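Local structure of dehydroquinate synthase (Thermus thermophilus, 1UJN) at residues 178-183 against 225-230; 258-263 against 335-340; 308-313 against 320-325. The protein probably converts 3-deoxy-D-arabino-heptulosonate 7-phosphate to 3-dehydroquinate, the second step of chorismate biosynthesis, with NAD+ and one divalent metal ion per subunit. All blocks are in the same frame, centred on the assembly; numbering follows the deposited sequence.

Contact 1: 178-183 against 225-230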
loop_
_atom_site.group_PDB
_atom_site.type_symbol
_atom_site.label_atom_id
_atom_site.label_comp_id
_atom_site.label_asym_id
_atom_site.label_seq_id
_atom_site.Cartn_x
_atom_site.Cartn_y
_atom_site.Cartn_z
ATOM N N GLY A 178 24.869 13.839 12.027
ATOM C CA GLY A 178 26.263 14.164 12.275
ATOM C C GLY A 178 26.876 13.188 13.261
ATOM O O GLY A 178 27.990 12.693 13.056
ATOM N N LEU A 179 26.144 12.903 14.333
ATOM C CA LEU A 179 26.617 11.971 15.346
ATOM C C LEU A 179 26.691 10.552 14.783
ATOM O O LEU A 179 27.607 9.792 15.103
ATOM C CB LEU A 179 25.684 11.994 16.560
ATOM C CG LEU A 179 25.635 13.295 17.363
ATOM C CD1 LEU A 179 24.592 13.173 18.462
ATOM C CD2 LEU A 179 27.009 13.586 17.956
ATOM N N ILE A 180 25.725 10.199 13.940
ATOM C CA ILE A 180 25.677 8.871 13.342
ATOM C C ILE A 180 26.815 8.630 12.347
ATOM O O ILE A 180 27.475 7.590 12.386
ATOM C CB ILE A 180 24.332 8.636 12.623
ATOM C CG1 ILE A 180 23.189 8.632 13.642
ATOM C CG2 ILE A 180 24.362 7.312 11.876
ATOM C CD1 ILE A 180 21.812 8.510 13.023
ATOM N N ALA A 181 27.050 9.596 11.465
ATOM C CA ALA A 181 28.097 9.465 10.454
ATOM C C ALA A 181 29.489 9.868 10.938
ATOM O O ALA A 181 30.497 9.420 10.384
ATOM C CB ALA A 181 27.725 10.287 9.223
ATOM N N GLY A 182 29.546 10.703 11.969
ATOM C CA GLY A 182 30.827 11.165 12.468
ATOM C C GLY A 182 31.224 12.406 11.688
ATOM O O GLY A 182 32.403 12.741 11.575
ATOM N N ASP A 183 30.220 13.086 11.141
ATOM C CA ASP A 183 30.429 14.295 10.353
ATOM C C ASP A 183 30.346 15.529 11.251
ATOM O O ASP A 183 29.254 16.003 11.569
ATOM C CB ASP A 183 29.365 14.388 9.254
ATOM C CG ASP A 183 29.707 15.418 8.194
ATOM O OD1 ASP A 183 30.225 16.497 8.549
ATOM O OD2 ASP A 183 29.452 15.153 7.000
ATOM N N ARG A 225 19.431 1.262 11.708
ATOM C CA ARG A 225 18.700 1.471 12.954
ATOM C C ARG A 225 19.414 2.468 13.870
ATOM O O ARG A 225 18.921 2.844 14.926
ATOM C CB ARG A 225 18.561 0.122 13.658
ATOM C CG ARG A 225 19.888 -0.371 14.237
ATOM C CD ARG A 225 19.960 -1.902 14.292
ATOM N NE ARG A 225 20.883 -2.335 15.345
ATOM C CZ ARG A 225 22.091 -2.785 14.960
ATOM N NH1 ARG A 225 22.411 -2.819 13.678
ATOM N NH2 ARG A 225 22.970 -3.193 15.881
ATOM N N LEU A 226 20.552 2.988 13.421
ATOM C CA LEU A 226 21.254 4.031 14.162
ATOM C C LEU A 226 20.486 5.345 14.019
ATOM O O LEU A 226 20.675 6.278 14.798
ATOM C CB LEU A 226 22.678 4.203 13.624
ATOM C CG LEU A 226 23.595 2.974 13.676
ATOM C CD1 LEU A 226 24.918 3.309 13.003
ATOM C CD2 LEU A 226 23.825 2.540 15.121
ATOM N N LEU A 227 19.618 5.412 13.013
ATOM C CA LEU A 227 18.811 6.604 12.774
ATOM C C LEU A 227 17.844 6.812 13.937
ATOM O O LEU A 227 17.249 7.881 14.084
ATOM C CB LEU A 227 18.034 6.461 11.462
ATOM C CG LEU A 227 18.875 6.346 10.185
ATOM C CD1 LEU A 227 17.994 5.920 9.024
ATOM C CD2 LEU A 227 19.547 7.680 9.892
ATOM N N ASN A 228 17.691 5.786 14.766
ATOM C CA ASN A 228 16.799 5.880 15.916
ATOM C C ASN A 228 17.502 6.456 17.137
ATOM O O ASN A 228 16.993 6.372 18.256
ATOM C CB ASN A 228 16.213 4.506 16.247
ATOM C CG ASN A 228 15.278 4.001 15.164
ATOM O OD1 ASN A 228 14.346 4.700 14.758
ATOM N ND2 ASN A 228 15.521 2.782 14.690
ATOM N N LEU A 229 18.678 7.040 16.918
ATOM C CA LEU A 229 19.444 7.648 18.002
ATOM C C LEU A 229 18.606 8.739 18.672
ATOM O O LEU A 229 18.109 9.643 18.000
ATOM C CB LEU A 229 20.737 8.258 17.451
ATOM C CG LEU A 229 21.641 9.042 18.410
ATOM C CD1 LEU A 229 22.182 8.122 19.507
ATOM C CD2 LEU A 229 22.781 9.663 17.620
ATOM N N GLY A 230 18.447 8.638 19.990
ATOM C CA GLY A 230 17.677 9.622 20.737
ATOM C C GLY A 230 16.167 9.482 20.626
ATOM O O GLY A 230 15.424 10.257 21.234
#
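Ile180 meets Leu226, Leu227 and Leu229 where the end of helix 164-181 packs against a 3-10 turn, inside the helical C-terminal part of the dehydroquinate synthase fold. The tight part lies around Ile180, the residue with most surface buried here. Its CG1 arm is extended, CD1 anti to CA (chi2 176°), which carries CD1 to 3.1 Å from Leu226 O and 3.6 Å from Leu227 CA. A methyl thus sits closely against a carbonyl oxygen that already accepts the backbone bond from Leu229 N. The other branch, Ile180 CG2, rests 3.9 Å from Leu226 CB, and the two side chains cross obliquely. Leu227 has its CB turned away, yet CD2 bends back to 4.0 Å from Ile180 CD1.

The looser side lies off the Ile180 cluster, where residues are partly exposed. On the turn, the CB of Asn228 is directed away from the helix and its ND2 makes a weak bond to Arg225 O. On the helix, Gly182 leaves helical angles with positive phi, and Gly178 O receives both Gly182 N and Asp183 N. Beyond this turn, Asp183 OD2 is held by a salt bridge to Arg205.

The turn leads through Gly230, the N-cap, into helix 231-240. Leu229 O accepts a hydrogen bond from ND1 of His231, a predicted zinc ligand, consistent with the turn helping to orient that imidazole. Leu229 itself points into the contact: CG stands anti to the backbone N (chi1 175°), and from there CD2 reaches 3.9 Å from Leu179 CB, the two side chains crossing at about a right angle.

Contact 2: 258-263 against 335-340; sequences AALLGR and AAWREE
Helix-helix packing carried mainly by Leu260 joins helix 247-264 to helix 327-342 at the outer part of the C-terminal region, away from the predicted metal and NAD sites. The segment axes approach to 10.0 Å with an angle of 129° between their N-to-C directions, so the helices run obliquely antiparallel. Leu260 bridges this gap: its CD1 reaches the backbone of the other helix, 3.4 Å from Trp337 CA, and lies 3.7 Å from Trp337 CB, near the plane of the indole at its edge. CG anti to the backbone N (chi1 177°) starts the Trp337 side chain on its course to a site where NE1 bonds Tyr253 O, on the same helix as Leu260.

Toward the outer side the contact turns polar and looser. Leu260 CD2 sits 3.7 Å above the centre of the Arg263 guanidinium plane, a contact within one helix, while Arg263 NH2 is 4.3 Å from Ala336 CB. Arg263 NH1 and Glu340 OE2 stay 4.6 Å apart and make no direct salt bridge. A water links them, donating to Glu340 OE2 at 2.9 Å and accepting a longer bond from Arg263 NH1 at 3.3 Å. Glu340 OE2 has its direct ionic partner in Arg275 of helix 271-281. Leu271 of that helix touches both Leu260 and Glu340, making this a three-helix junction of an alpha-helical bundle.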
loop_
_atom_site.group_PDB
_atom_site.type_symbol
_atom_site.label_atom_id
_atom_site.label_comp_id
_atom_site.label_asym_id
_atom_site.label_seq_id
_atom_site.Cartn_x
_atom_site.Cartn_y
_atom_site.Cartn_z
ATOM N N ALA A 258 21.111 9.976 25.321
ATOM C CA ALA A 258 21.991 9.046 24.616
ATOM C C ALA A 258 23.445 9.366 24.934
ATOM O O ALA A 258 24.257 8.463 25.171
ATOM C CB ALA A 258 21.756 9.136 23.112
ATOM N N ALA A 259 23.771 10.657 24.942
ATOM C CA ALA A 259 25.123 11.095 25.250
ATOM C C ALA A 259 25.517 10.654 26.660
ATOM O O ALA A 259 26.658 10.252 26.892
ATOM C CB ALA A 259 25.222 12.611 25.123
ATOM N N LEU A 260 24.577 10.724 27.601
ATOM C CA LEU A 260 24.867 10.318 28.975
ATOM C C LEU A 260 25.063 8.804 29.073
ATOM O O LEU A 260 25.884 8.324 29.858
ATOM C CB LEU A 260 23.751 10.790 29.916
ATOM C CG LEU A 260 23.730 12.318 30.057
ATOM C CD1 LEU A 260 22.441 12.770 30.727
ATOM C CD2 LEU A 260 24.960 12.776 30.857
ATOM N N LEU A 261 24.315 8.050 28.276
ATOM C CA LEU A 261 24.463 6.597 28.267
ATOM C C LEU A 261 25.853 6.264 27.727
ATOM O O LEU A 261 26.543 5.378 28.242
ATOM C CB LEU A 261 23.405 5.955 27.372
ATOM C CG LEU A 261 21.948 6.108 27.807
ATOM C CD1 LEU A 261 21.032 5.540 26.743
ATOM C CD2 LEU A 261 21.737 5.401 29.139
ATOM N N GLY A 262 26.257 6.981 26.684
ATOM C CA GLY A 262 27.561 6.751 26.091
ATOM C C GLY A 262 28.680 7.044 27.071
ATOM O O GLY A 262 29.663 6.306 27.147
ATOM N N ARG A 263 28.531 8.122 27.831
ATOM C CA ARG A 263 29.546 8.504 28.806
ATOM C C ARG A 263 29.701 7.426 29.872
ATOM O O ARG A 263 30.820 7.054 30.235
ATOM C CB ARG A 263 29.171 9.829 29.467
ATOM C CG ARG A 263 30.275 10.429 30.322
ATOM C CD ARG A 263 29.781 11.657 31.073
ATOM N NE ARG A 263 28.778 11.312 32.078
ATOM C CZ ARG A 263 28.134 12.201 32.833
ATOM N NH1 ARG A 263 28.383 13.500 32.699
ATOM N NH2 ARG A 263 27.241 11.790 33.722
ATOM N N ALA A 335 18.719 10.188 36.007
ATOM C CA ALA A 335 18.922 11.112 37.114
ATOM C C ALA A 335 19.878 12.224 36.688
ATOM O O ALA A 335 19.641 13.400 36.973
ATOM C CB ALA A 335 19.480 10.368 38.327
ATOM N N ALA A 336 20.959 11.854 36.006
ATOM C CA ALA A 336 21.929 12.845 35.544
ATOM C C ALA A 336 21.295 13.710 34.461
ATOM O O ALA A 336 21.553 14.912 34.377
ATOM C CB ALA A 336 23.164 12.160 35.001
ATOM N N TRP A 337 20.468 13.080 33.629
ATOM C CA TRP A 337 19.770 13.772 32.547
ATOM C C TRP A 337 18.890 14.867 33.159
ATOM O O TRP A 337 18.898 16.012 32.703
ATOM C CB TRP A 337 18.927 12.755 31.773
ATOM C CG TRP A 337 18.084 13.305 30.653
ATOM C CD1 TRP A 337 18.478 13.567 29.367
ATOM C CD2 TRP A 337 16.683 13.579 30.708
ATOM N NE1 TRP A 337 17.397 13.978 28.614
ATOM C CE2 TRP A 337 16.284 13.994 29.414
ATOM C CE3 TRP A 337 15.721 13.509 31.725
ATOM C CZ2 TRP A 337 14.961 14.336 29.113
ATOM C CZ3 TRP A 337 14.405 13.850 31.426
ATOM C CH2 TRP A 337 14.038 14.257 30.129
ATOM N N ARG A 338 18.146 14.512 34.203
ATOM C CA ARG A 338 17.278 15.473 34.880
ATOM C C ARG A 338 18.088 16.652 35.412
ATOM O O ARG A 338 17.712 17.807 35.221
ATOM C CB ARG A 338 16.536 14.808 36.044
ATOM C CG ARG A 338 15.394 13.892 35.639
ATOM C CD ARG A 338 14.683 13.364 36.876
ATOM N NE ARG A 338 13.931 14.423 37.543
ATOM C CZ ARG A 338 13.402 14.321 38.757
ATOM N NH1 ARG A 338 13.541 13.201 39.452
ATOM N NH2 ARG A 338 12.734 15.342 39.277
ATOM N N GLU A 339 19.200 16.362 36.081
ATOM C CA GLU A 339 20.047 17.415 36.626
ATOM C C GLU A 339 20.601 18.297 35.515
ATOM O O GLU A 339 20.663 19.519 35.656
ATOM C CB GLU A 339 21.201 16.812 37.434
ATOM C CG GLU A 339 20.767 16.106 38.714
ATOM C CD GLU A 339 20.020 17.024 39.673
ATOM O OE1 GLU A 339 20.549 18.109 40.001
ATOM O OE2 GLU A 339 18.905 16.656 40.104
ATOM N N GLU A 340 21.004 17.677 34.411
ATOM C CA GLU A 340 21.538 18.418 33.273
ATOM C C GLU A 340 20.508 19.422 32.761
ATOM O O GLU A 340 20.857 20.536 32.374
ATOM C CB GLU A 340 21.920 17.454 32.145
ATOM C CG GLU A 340 23.255 16.754 32.345
ATOM C CD GLU A 340 24.414 17.532 31.759
ATOM O OE1 GLU A 340 24.257 18.748 31.521
ATOM O OE2 GLU A 340 25.490 16.930 31.543
HETATM O O HOH W 1 25.798 15.198 33.801
#

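Contact 3: 308-313 against 320-325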
loop_
_atom_site.group_PDB
_atom_site.type_symbol
_atom_site.label_atom_id
_atom_site.label_comp_id
_atom_site.label_asym_id
_atom_site.label_seq_id
_atom_site.Cartn_x
_atom_site.Cartn_y
_atom_site.Cartn_z
ATOM N N SER A 308 14.841 -6.543 26.748
ATOM C CA SER A 308 13.942 -6.495 25.600
ATOM C C SER A 308 14.220 -5.282 24.709
ATOM O O SER A 308 14.266 -5.363 23.490
ATOM C CB SER A 308 12.504 -6.438 26.121
ATOM O OG SER A 308 11.625 -6.116 25.043
ATOM N N LEU A 309 14.369 -4.112 25.358
ATOM C CA LEU A 309 14.592 -2.892 24.591
ATOM C C LEU A 309 16.066 -2.703 24.233
ATOM O O LEU A 309 16.972 -3.047 24.980
ATOM C CB LEU A 309 14.094 -1.697 25.409
ATOM C CG LEU A 309 14.471 -1.786 26.890
ATOM C CD1 LEU A 309 15.980 -1.655 27.118
ATOM C CD2 LEU A 309 13.815 -0.691 27.734
ATOM N N HIS A 310 16.289 -2.175 23.016
ATOM C CA HIS A 310 17.652 -1.860 22.604
ATOM C C HIS A 310 17.832 -0.351 22.417
ATOM O O HIS A 310 16.998 0.335 21.841
ATOM C CB HIS A 310 17.944 -2.588 21.289
ATOM C CG HIS A 310 18.345 -4.015 21.571
ATOM N ND1 HIS A 310 17.562 -4.886 22.255
ATOM C CD2 HIS A 310 19.478 -4.701 21.118
ATOM C CE1 HIS A 310 18.203 -6.070 22.204
ATOM N NE2 HIS A 310 19.353 -5.989 21.530
ATOM N N TRP A 311 18.934 0.210 22.902
ATOM C CA TRP A 311 19.187 1.639 22.772
ATOM C C TRP A 311 20.346 1.909 21.825
ATOM O O TRP A 311 21.302 1.135 21.771
ATOM C CB TRP A 311 19.547 2.252 24.126
ATOM C CG TRP A 311 18.554 2.037 25.216
ATOM C CD1 TRP A 311 18.344 0.887 25.924
ATOM C CD2 TRP A 311 17.656 3.012 25.755
ATOM N NE1 TRP A 311 17.373 1.089 26.877
ATOM C CE2 TRP A 311 16.933 2.385 26.795
ATOM C CE3 TRP A 311 17.392 4.357 25.460
ATOM C CZ2 TRP A 311 15.963 3.058 27.543
ATOM C CZ3 TRP A 311 16.429 5.026 26.204
ATOM C CH2 TRP A 311 15.725 4.374 27.235
ATOM N N VAL A 312 20.260 3.009 21.082
ATOM C CA VAL A 312 21.341 3.396 20.186
ATOM C C VAL A 312 22.237 4.274 21.054
ATOM O O VAL A 312 21.844 5.375 21.452
ATOM C CB VAL A 312 20.840 4.221 18.979
ATOM C CG1 VAL A 312 22.018 4.651 18.125
ATOM C CG2 VAL A 312 19.864 3.399 18.147
ATOM N N VAL A 313 23.427 3.773 21.361
ATOM C CA VAL A 313 24.374 4.493 22.206
ATOM C C VAL A 313 25.557 5.027 21.410
ATOM O O VAL A 313 26.270 4.265 20.763
ATOM C CB VAL A 313 24.929 3.572 23.327
ATOM C CG1 VAL A 313 25.872 4.354 24.233
ATOM C CG2 VAL A 313 23.785 2.981 24.134
ATOM N N LEU A 320 28.851 4.110 17.057
ATOM C CA LEU A 320 27.721 3.833 17.930
ATOM C C LEU A 320 27.426 2.344 18.051
ATOM O O LEU A 320 27.836 1.539 17.211
ATOM C CB LEU A 320 26.468 4.547 17.413
ATOM C CG LEU A 320 26.452 6.077 17.378
ATOM C CD1 LEU A 320 27.402 6.594 16.312
ATOM C CD2 LEU A 320 25.034 6.541 17.096
ATOM N N VAL A 321 26.703 1.986 19.103
ATOM C CA VAL A 321 26.331 0.601 19.335
ATOM C C VAL A 321 24.856 0.515 19.702
ATOM O O VAL A 321 24.277 1.469 20.223
ATOM C CB VAL A 321 27.166 -0.025 20.476
ATOM C CG1 VAL A 321 28.633 -0.039 20.093
ATOM C CG2 VAL A 321 26.957 0.759 21.768
ATOM N N VAL A 322 24.251 -0.628 19.407
ATOM C CA VAL A 322 22.850 -0.865 19.719
ATOM C C VAL A 322 22.845 -2.065 20.653
ATOM O O VAL A 322 23.354 -3.132 20.304
ATOM C CB VAL A 322 22.038 -1.185 18.449
ATOM C CG1 VAL A 322 20.578 -1.435 18.809
ATOM C CG2 VAL A 322 22.156 -0.036 17.463
ATOM N N ARG A 323 22.282 -1.891 21.843
ATOM C CA ARG A 323 22.260 -2.967 22.827
ATOM C C ARG A 323 21.370 -2.636 24.019
ATOM O O ARG A 323 20.950 -1.491 24.194
ATOM C CB ARG A 323 23.681 -3.210 23.341
ATOM C CG ARG A 323 24.390 -1.918 23.741
ATOM C CD ARG A 323 25.538 -2.149 24.711
ATOM N NE ARG A 323 25.062 -2.567 26.028
ATOM C CZ ARG A 323 25.826 -2.638 27.115
ATOM N NH1 ARG A 323 27.112 -2.320 27.050
ATOM N NH2 ARG A 323 25.302 -3.024 28.271
ATOM N N PRO A 324 21.062 -3.648 24.848
ATOM C CA PRO A 324 20.226 -3.464 26.039
ATOM C C PRO A 324 21.119 -2.942 27.162
ATOM O O PRO A 324 22.338 -3.124 27.125
ATOM C CB PRO A 324 19.713 -4.873 26.315
ATOM C CG PRO A 324 20.884 -5.720 25.913
ATOM C CD PRO A 324 21.303 -5.082 24.599
ATOM N N LEU A 325 20.525 -2.302 28.161
ATOM C CA LEU A 325 21.311 -1.762 29.262
ATOM C C LEU A 325 20.718 -2.104 30.623
ATOM O O LEU A 325 19.500 -2.196 30.773
ATOM C CB LEU A 325 21.417 -0.239 29.120
ATOM C CG LEU A 325 22.084 0.285 27.843
ATOM C CD1 LEU A 325 21.826 1.776 27.697
ATOM C CD2 LEU A 325 23.575 -0.008 27.885
#
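The His310 imidazole has Pro324 CD over one face, a CH-pi contact at 4.0 Å from the ring centroid, in the beta hairpin formed by strands 311-314 and 319-323. The methylene is offset toward the rim, nearest NE2 and CD2; at the ring edge lie Val322 CG1 and, in plane, Ser308 O. The Trp311 indole has Arg323 O in plane at its edge, and Leu325 CD1 approaches obliquely, 4.0 Å from Trp311 CD1. A third flat group, the Arg323 guanidinium, has Leu325 CD2 3.2 Å above its plane, toward the rim. Its NE and NH2 both grip Pro324 O nearly in the guanidinium plane, which fixes the rotation of the group.

The strands are antiparallel, their short axes at 158°. Trp311 pairs with Arg323 and Val313 with Val321 as hydrogen-bonded pairs; Val312 and Val322 form the non-hydrogen-bonded pair between them. Trp311, Val313, Val321 and Arg323 share one face, where Trp311 packs on Leu261 and Leu330 of two helices. Val312 and Val322 occupy the other, and Val312 CG1 also meets Leu320 CD2 at 3.7 Å. The Val312 side chain lies about 7 Å from that of His231, a predicted zinc ligand, without touching it.

Beyond the strand pairing, Leu309 O is buried with no hydrogen-bond partner, though Pro324 CA lies 3.4 Å from it in a CA-H...O contact. Within the ladder, Trp311 N bonds Arg323 O. Val313 N meets Val321 O at 2.7 Å, nearly straight, with an N-H...O angle of 171°.

In the fold
From the N terminus, contact 1 closes first: 178-183 returns to 225-230 after a loop that contains helix 199-216. Contact 2 opens next, at 258-263 in helix 247-264, and closes only at 335-340 in helix 327-342. Contact 3, the hairpin, lies wholly within that interval, and its second strand leads on to helix 327-342. Contacts cross nowhere; contact 1 is in series with the others. In space they adjoin: Leu229 CD1 is 3.8 Å from Ala258 CB, Leu179 O is 3.4 Å from Leu320 CD1, and Gly262 CA is 3.5 Å from Val313 CG1. The hairpin thereby joins the turn before helix 231-240 to helix 247-264.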